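Local atomic coordinates of AB hydrolase-1 domain-containing protein (Parabacteroides distasonis, PDB entry 4Q34), a protein that is probably an esterase of the alpha/beta hydrolase family, with a natural substrate that is not known. Residues A[48-62]-A[164-178]. Sequence-based numbering, arbitrary orientation. Where two conformers were deposited one is given.
Sequences PLVFAHGVGQFSKTW and FDKIGPGVFITHSQG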
loop_
_atom_site.group_PDB
_atom_site.type_symbol
_atom_site.label_atom_id
_atom_site.label_comp_id
_atom_site.label_asym_id
_atom_site.label_seq_id
_atom_site.Cartn_x
_atom_site.Cartn_y
_atom_site.Cartn_z
ATOM N N PRO A 48 -9.454 -16.433 9.897
ATOM C CA PRO A 48 -9.289 -15.238 9.133
ATOM C C PRO A 48 -9.302 -15.535 7.632
ATOM O O PRO A 48 -8.992 -16.671 7.219
ATOM C CB PRO A 48 -7.891 -14.746 9.547
ATOM C CG PRO A 48 -7.180 -15.971 10.038
ATOM C CD PRO A 48 -8.251 -16.777 10.687
ATOM N N LEU A 49 -9.650 -14.515 6.865
ATOM C CA LEU A 49 -9.519 -14.518 5.419
ATOM C C LEU A 49 -8.263 -13.748 4.980
ATOM O O LEU A 49 -8.048 -12.614 5.386
ATOM C CB LEU A 49 -10.757 -13.914 4.789
ATOM C CG LEU A 49 -12.090 -14.462 5.229
ATOM C CD1 LEU A 49 -13.192 -13.749 4.499
ATOM C CD2 LEU A 49 -12.189 -15.963 4.997
ATOM N N VAL A 50 -7.431 -14.379 4.141
ATOM C CA VAL A 50 -6.231 -13.797 3.583
ATOM C C VAL A 50 -6.437 -13.680 2.078
ATOM O O VAL A 50 -6.783 -14.659 1.428
ATOM C CB VAL A 50 -5.007 -14.666 3.892
ATOM C CG1 VAL A 50 -3.778 -14.081 3.221
ATOM C CG2 VAL A 50 -4.833 -14.852 5.400
ATOM N N PHE A 51 -6.246 -12.463 1.559
ATOM C CA PHE A 51 -6.515 -12.166 0.159
ATOM C C PHE A 51 -5.249 -11.950 -0.635
ATOM O O PHE A 51 -4.410 -11.129 -0.241
ATOM C CB PHE A 51 -7.421 -10.927 0.072
ATOM C CG PHE A 51 -8.797 -11.135 0.639
ATOM C CD1 PHE A 51 -9.826 -11.633 -0.129
ATOM C CD2 PHE A 51 -9.071 -10.822 1.938
ATOM C CE1 PHE A 51 -11.089 -11.819 0.378
ATOM C CE2 PHE A 51 -10.338 -11.006 2.459
ATOM C CZ PHE A 51 -11.353 -11.509 1.693
ATOM N N ALA A 52 -5.129 -12.650 -1.759
ATOM C CA ALA A 52 -3.958 -12.553 -2.646
ATOM C C ALA A 52 -4.314 -12.127 -4.081
ATOM O O ALA A 52 -5.029 -12.835 -4.808
ATOM C CB ALA A 52 -3.256 -13.901 -2.727
ATOM N N HIS A 53 -3.753 -11.025 -4.501
ATOM C CA HIS A 53 -3.945 -10.452 -5.835
ATOM C C HIS A 53 -3.136 -11.198 -6.906
ATOM O O HIS A 53 -2.292 -12.071 -6.599
ATOM C CB HIS A 53 -3.498 -8.993 -5.784
ATOM C CG HIS A 53 -2.055 -8.835 -5.436
ATOM N ND1 HIS A 53 -1.059 -9.037 -6.358
ATOM C CD2 HIS A 53 -1.429 -8.595 -4.259
ATOM C CE1 HIS A 53 0.115 -8.869 -5.782
ATOM N NE2 HIS A 53 -0.082 -8.604 -4.509
ATOM N N GLY A 54 -3.352 -10.817 -8.158
ATOM C CA GLY A 54 -2.630 -11.347 -9.287
ATOM C C GLY A 54 -1.633 -10.369 -9.893
ATOM O O GLY A 54 -1.172 -9.426 -9.239
ATOM N N VAL A 55 -1.282 -10.599 -11.154
ATOM C CA VAL A 55 -0.172 -9.875 -11.745
ATOM C C VAL A 55 -0.574 -8.419 -12.018
ATOM O O VAL A 55 -1.749 -8.132 -12.354
ATOM C CB VAL A 55 0.305 -10.522 -13.046
ATOM C CG1 VAL A 55 -0.717 -10.318 -14.161
ATOM C CG2 VAL A 55 1.657 -9.976 -13.477
ATOM N N GLY A 56 0.365 -7.511 -11.860
ATOM C CA GLY A 56 0.154 -6.081 -12.129
ATOM C C GLY A 56 -0.751 -5.346 -11.147
ATOM O O GLY A 56 -1.002 -4.170 -11.347
ATOM N N GLN A 57 -1.230 -6.023 -10.090
ATOM C CA GLN A 57 -2.247 -5.503 -9.179
ATOM C C GLN A 57 -1.672 -5.535 -7.768
ATOM O O GLN A 57 -0.572 -6.084 -7.530
ATOM C CB GLN A 57 -3.486 -6.387 -9.235
ATOM C CG GLN A 57 -4.175 -6.417 -10.614
ATOM C CD GLN A 57 -5.020 -5.184 -10.911
ATOM O OE1 GLN A 57 -5.758 -4.685 -10.051
ATOM N NE2 GLN A 57 -4.997 -4.748 -12.164
ATOM N N PHE A 58 -2.463 -5.043 -6.835
ATOM C CA PHE A 58 -2.065 -5.098 -5.420
ATOM C C PHE A 58 -3.311 -5.317 -4.582
ATOM O O PHE A 58 -4.331 -5.838 -5.074
ATOM C CB PHE A 58 -1.169 -3.886 -5.037
ATOM C CG PHE A 58 -1.838 -2.536 -5.106
ATOM C CD1 PHE A 58 -1.991 -1.851 -6.319
ATOM C CD2 PHE A 58 -2.350 -1.910 -3.938
ATOM C CE1 PHE A 58 -2.573 -0.577 -6.376
ATOM C CE2 PHE A 58 -2.940 -0.652 -4.022
ATOM C CZ PHE A 58 -3.118 -0.008 -5.235
ATOM N N SER A 59 -3.218 -4.999 -3.298
ATOM C CA SER A 59 -4.339 -5.198 -2.401
ATOM C C SER A 59 -5.621 -4.524 -2.879
ATOM O O SER A 59 -6.700 -4.965 -2.488
ATOM C CB SER A 59 -3.970 -4.666 -1.015
ATOM O OG SER A 59 -3.700 -3.284 -1.041
ATOM N N LYS A 60 -5.511 -3.431 -3.648
ATOM C CA LYS A 60 -6.664 -2.712 -4.196
ATOM C C LYS A 60 -7.667 -3.593 -4.957
ATOM O O LYS A 60 -8.859 -3.279 -4.985
ATOM C CB LYS A 60 -6.138 -1.559 -5.067
ATOM C CG LYS A 60 -7.114 -0.598 -5.695
ATOM C CD LYS A 60 -8.178 -0.071 -4.801
ATOM C CE LYS A 60 -8.562 1.363 -5.135
ATOM N NZ LYS A 60 -9.984 1.509 -5.389
ATOM N N THR A 61 -7.189 -4.718 -5.488
ATOM C CA THR A 61 -8.037 -5.770 -6.041
ATOM C C THR A 61 -9.280 -5.997 -5.212
ATOM O O THR A 61 -10.340 -6.173 -5.730
ATOM C CB THR A 61 -7.275 -7.091 -6.121
ATOM O OG1 THR A 61 -6.126 -6.907 -6.963
ATOM C CG2 THR A 61 -8.148 -8.204 -6.664
ATOM N N TRP A 62 -9.095 -6.006 -3.910
ATOM C CA TRP A 62 -10.112 -6.362 -2.934
ATOM C C TRP A 62 -10.678 -5.195 -2.143
ATOM O O TRP A 62 -11.498 -5.421 -1.249
ATOM C CB TRP A 62 -9.446 -7.318 -1.901
ATOM C CG TRP A 62 -8.664 -8.410 -2.487
ATOM C CD1 TRP A 62 -7.304 -8.482 -2.582
ATOM C CD2 TRP A 62 -9.171 -9.618 -3.051
ATOM N NE1 TRP A 62 -6.943 -9.650 -3.209
ATOM C CE2 TRP A 62 -8.074 -10.362 -3.515
ATOM C CE3 TRP A 62 -10.470 -10.131 -3.245
ATOM C CZ2 TRP A 62 -8.225 -11.634 -4.103
ATOM C CZ3 TRP A 62 -10.621 -11.391 -3.793
ATOM C CH2 TRP A 62 -9.514 -12.115 -4.255
ATOM N N PHE A 164 0.546 -17.189 7.007
ATOM C CA PHE A 164 -0.313 -18.212 7.577
ATOM C C PHE A 164 0.306 -18.829 8.821
ATOM O O PHE A 164 -0.375 -19.123 9.776
ATOM C CB PHE A 164 -0.660 -19.287 6.558
ATOM C CG PHE A 164 -1.784 -18.886 5.650
ATOM C CD1 PHE A 164 -3.091 -18.918 6.097
ATOM C CD2 PHE A 164 -1.538 -18.425 4.387
ATOM C CE1 PHE A 164 -4.140 -18.512 5.293
ATOM C CE2 PHE A 164 -2.582 -18.064 3.552
ATOM C CZ PHE A 164 -3.880 -18.086 4.022
ATOM N N ASP A 165 1.608 -19.019 8.814
ATOM C CA ASP A 165 2.252 -19.531 10.025
ATOM C C ASP A 165 2.096 -18.603 11.212
ATOM O O ASP A 165 1.958 -19.060 12.368
ATOM C CB ASP A 165 3.718 -19.803 9.741
ATOM C CG ASP A 165 3.935 -21.086 8.923
ATOM O OD1 ASP A 165 2.971 -21.863 8.690
ATOM O OD2 ASP A 165 5.104 -21.301 8.531
ATOM N N LYS A 166 2.143 -17.317 10.956
ATOM C CA LYS A 166 2.029 -16.297 11.978
ATOM C C LYS A 166 0.620 -16.203 12.568
ATOM O O LYS A 166 0.468 -16.151 13.783
ATOM C CB LYS A 166 2.430 -14.936 11.420
ATOM C CG LYS A 166 2.350 -13.743 12.359
ATOM C CD LYS A 166 2.704 -12.445 11.633
ATOM C CE LYS A 166 2.421 -11.227 12.492
ATOM N NZ LYS A 166 3.302 -11.198 13.705
ATOM N N ILE A 167 -0.393 -16.131 11.705
ATOM C CA ILE A 167 -1.741 -15.818 12.158
ATOM C C ILE A 167 -2.596 -17.015 12.488
ATOM O O ILE A 167 -3.695 -16.861 13.041
ATOM C CB ILE A 167 -2.487 -14.913 11.168
ATOM C CG1 ILE A 167 -2.812 -15.623 9.842
ATOM C CG2 ILE A 167 -1.669 -13.672 10.928
ATOM C CD1 ILE A 167 -3.710 -14.773 8.957
ATOM N N GLY A 168 -2.134 -18.207 12.158
ATOM C CA GLY A 168 -2.905 -19.407 12.448
ATOM C C GLY A 168 -3.804 -19.837 11.315
ATOM O O GLY A 168 -3.780 -19.244 10.202
ATOM N N PRO A 169 -4.534 -20.947 11.535
ATOM C CA PRO A 169 -5.373 -21.515 10.495
ATOM C C PRO A 169 -6.304 -20.465 9.905
ATOM O O PRO A 169 -6.928 -19.710 10.657
ATOM C CB PRO A 169 -6.139 -22.612 11.233
ATOM C CG PRO A 169 -5.139 -23.094 12.239
ATOM C CD PRO A 169 -4.472 -21.821 12.720
ATOM N N GLY A 170 -6.331 -20.382 8.574
ATOM C CA GLY A 170 -7.189 -19.426 7.863
ATOM C C GLY A 170 -7.553 -19.905 6.485
ATOM O O GLY A 170 -7.192 -20.990 6.058
ATOM N N VAL A 171 -8.261 -19.061 5.789
ATOM C CA VAL A 171 -8.740 -19.353 4.459
ATOM C C VAL A 171 -8.026 -18.422 3.492
ATOM O O VAL A 171 -7.910 -17.212 3.749
ATOM C CB VAL A 171 -10.270 -19.103 4.362
ATOM C CG1 VAL A 171 -10.767 -19.318 2.949
ATOM C CG2 VAL A 171 -11.017 -19.964 5.355
ATOM N N PHE A 172 -7.582 -18.983 2.355
ATOM C CA PHE A 172 -6.808 -18.250 1.356
ATOM C C PHE A 172 -7.727 -17.966 0.180
ATOM O O PHE A 172 -8.302 -18.906 -0.400
ATOM C CB PHE A 172 -5.581 -19.054 0.908
ATOM C CG PHE A 172 -4.408 -18.245 0.383
ATOM C CD1 PHE A 172 -4.325 -16.869 0.483
ATOM C CD2 PHE A 172 -3.325 -18.916 -0.179
ATOM C CE1 PHE A 172 -3.213 -16.174 0.039
ATOM C CE2 PHE A 172 -2.201 -18.223 -0.628
ATOM C CZ PHE A 172 -2.154 -16.852 -0.546
ATOM N N ILE A 173 -7.905 -16.682 -0.105
ATOM C CA ILE A 173 -8.757 -16.223 -1.212
ATOM C C ILE A 173 -7.824 -15.589 -2.235
ATOM O O ILE A 173 -7.191 -14.587 -1.924
ATOM C CB ILE A 173 -9.792 -15.162 -0.787
ATOM C CG1 ILE A 173 -10.444 -15.536 0.559
ATOM C CG2 ILE A 173 -10.835 -14.959 -1.893
ATOM C CD1 ILE A 173 -11.240 -16.809 0.499
ATOM N N THR A 174 -7.771 -16.150 -3.446
ATOM C CA THR A 174 -6.797 -15.761 -4.451
ATOM C C THR A 174 -7.440 -15.317 -5.744
ATOM O O THR A 174 -8.627 -15.574 -6.007
ATOM C CB THR A 174 -5.781 -16.883 -4.743
ATOM O OG1 THR A 174 -6.400 -17.969 -5.434
ATOM C CG2 THR A 174 -5.124 -17.397 -3.431
ATOM N N HIS A 175 -6.625 -14.642 -6.552
ATOM C CA HIS A 175 -7.044 -14.152 -7.853
ATOM C C HIS A 175 -5.961 -14.303 -8.914
ATOM O O HIS A 175 -4.852 -13.842 -8.731
ATOM C CB HIS A 175 -7.352 -12.656 -7.731
ATOM C CG HIS A 175 -7.924 -12.060 -8.977
ATOM N ND1 HIS A 175 -7.607 -10.795 -9.409
ATOM C CD2 HIS A 175 -8.832 -12.542 -9.860
ATOM C CE1 HIS A 175 -8.239 -10.544 -10.536
ATOM N NE2 HIS A 175 -9.030 -11.567 -10.803
ATOM N N SER A 176 -6.311 -14.943 -10.038
ATOM C CA SER A 176 -5.483 -14.982 -11.248
ATOM C C SER A 176 -4.114 -15.648 -10.988
ATOM O O SER A 176 -4.106 -16.831 -10.695
ATOM C CB SER A 176 -5.418 -13.597 -11.880
ATOM O OG SER A 176 -5.098 -13.744 -13.244
ATOM N N GLN A 177 -3.004 -14.920 -11.084
ATOM C CA GLN A 177 -1.701 -15.502 -10.741
ATOM C C GLN A 177 -1.586 -15.794 -9.262
ATOM O O GLN A 177 -0.748 -16.591 -8.837
ATOM C CB GLN A 177 -0.579 -14.586 -11.175
ATOM C CG GLN A 177 -0.518 -14.415 -12.689
ATOM C CD GLN A 177 -1.591 -13.508 -13.335
ATOM O OE1 GLN A 177 -2.333 -12.710 -12.696
ATOM N NE2 GLN A 177 -1.655 -13.622 -14.650
ATOM N N GLY A 178 -2.444 -15.161 -8.473
ATOM C CA GLY A 178 -2.667 -15.577 -7.080
ATOM C C GLY A 178 -3.036 -17.064 -6.977
ATOM O O GLY A 178 -2.831 -17.685 -5.942
HETATM O O HOH W 1 -5.508 -9.091 -8.794
#
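Leu49 to Ala52 and Val171 to Thr174 pair in register as parallel strands, their axes 4.7 Å apart and 21° from parallel, through four nearly straight backbone bonds such as Ile173 N to Val50 O (2.8 Å). Val50 shares one face of the sheet with Ala52, Phe172 and Thr174. It holds CG1 anti to its N (chi1 176°), which lays that methyl 3.9 Å from Phe172 CE1, while CG2 turns to the helix end, 3.7 Å from Ile167 CD1. The ring of Phe164 meets the same valine from the opposite direction, CZ 3.6 Å from Val50 CB, and its CE2 edge leans over one face of Phe172, whose other face is covered by Thr174 CG2. Replacing Phe164 by an alanine would probably leave a gap beside Val50 and remove the contact on one face of Phe172. Beyond the strands, a water links Gly54 N and Thr61 OG1 to the end of strand 170-175, its O 2.8 Å from His175 ND1, while NE2 of this histidine is hydrogen-bonded to His298 O. Ser176 has positive phi in the type II' turn from His175 to Gly178, consistent with the nucleophile elbow of alpha/beta hydrolases, and Gly54 passes close beside this turn. Both strands are interior to the main sheet: strand 83-87 runs beside 49-52 and strand 192-198 beside 170-175, while helix 72-78 packs on Leu49, Phe51 and Trp62.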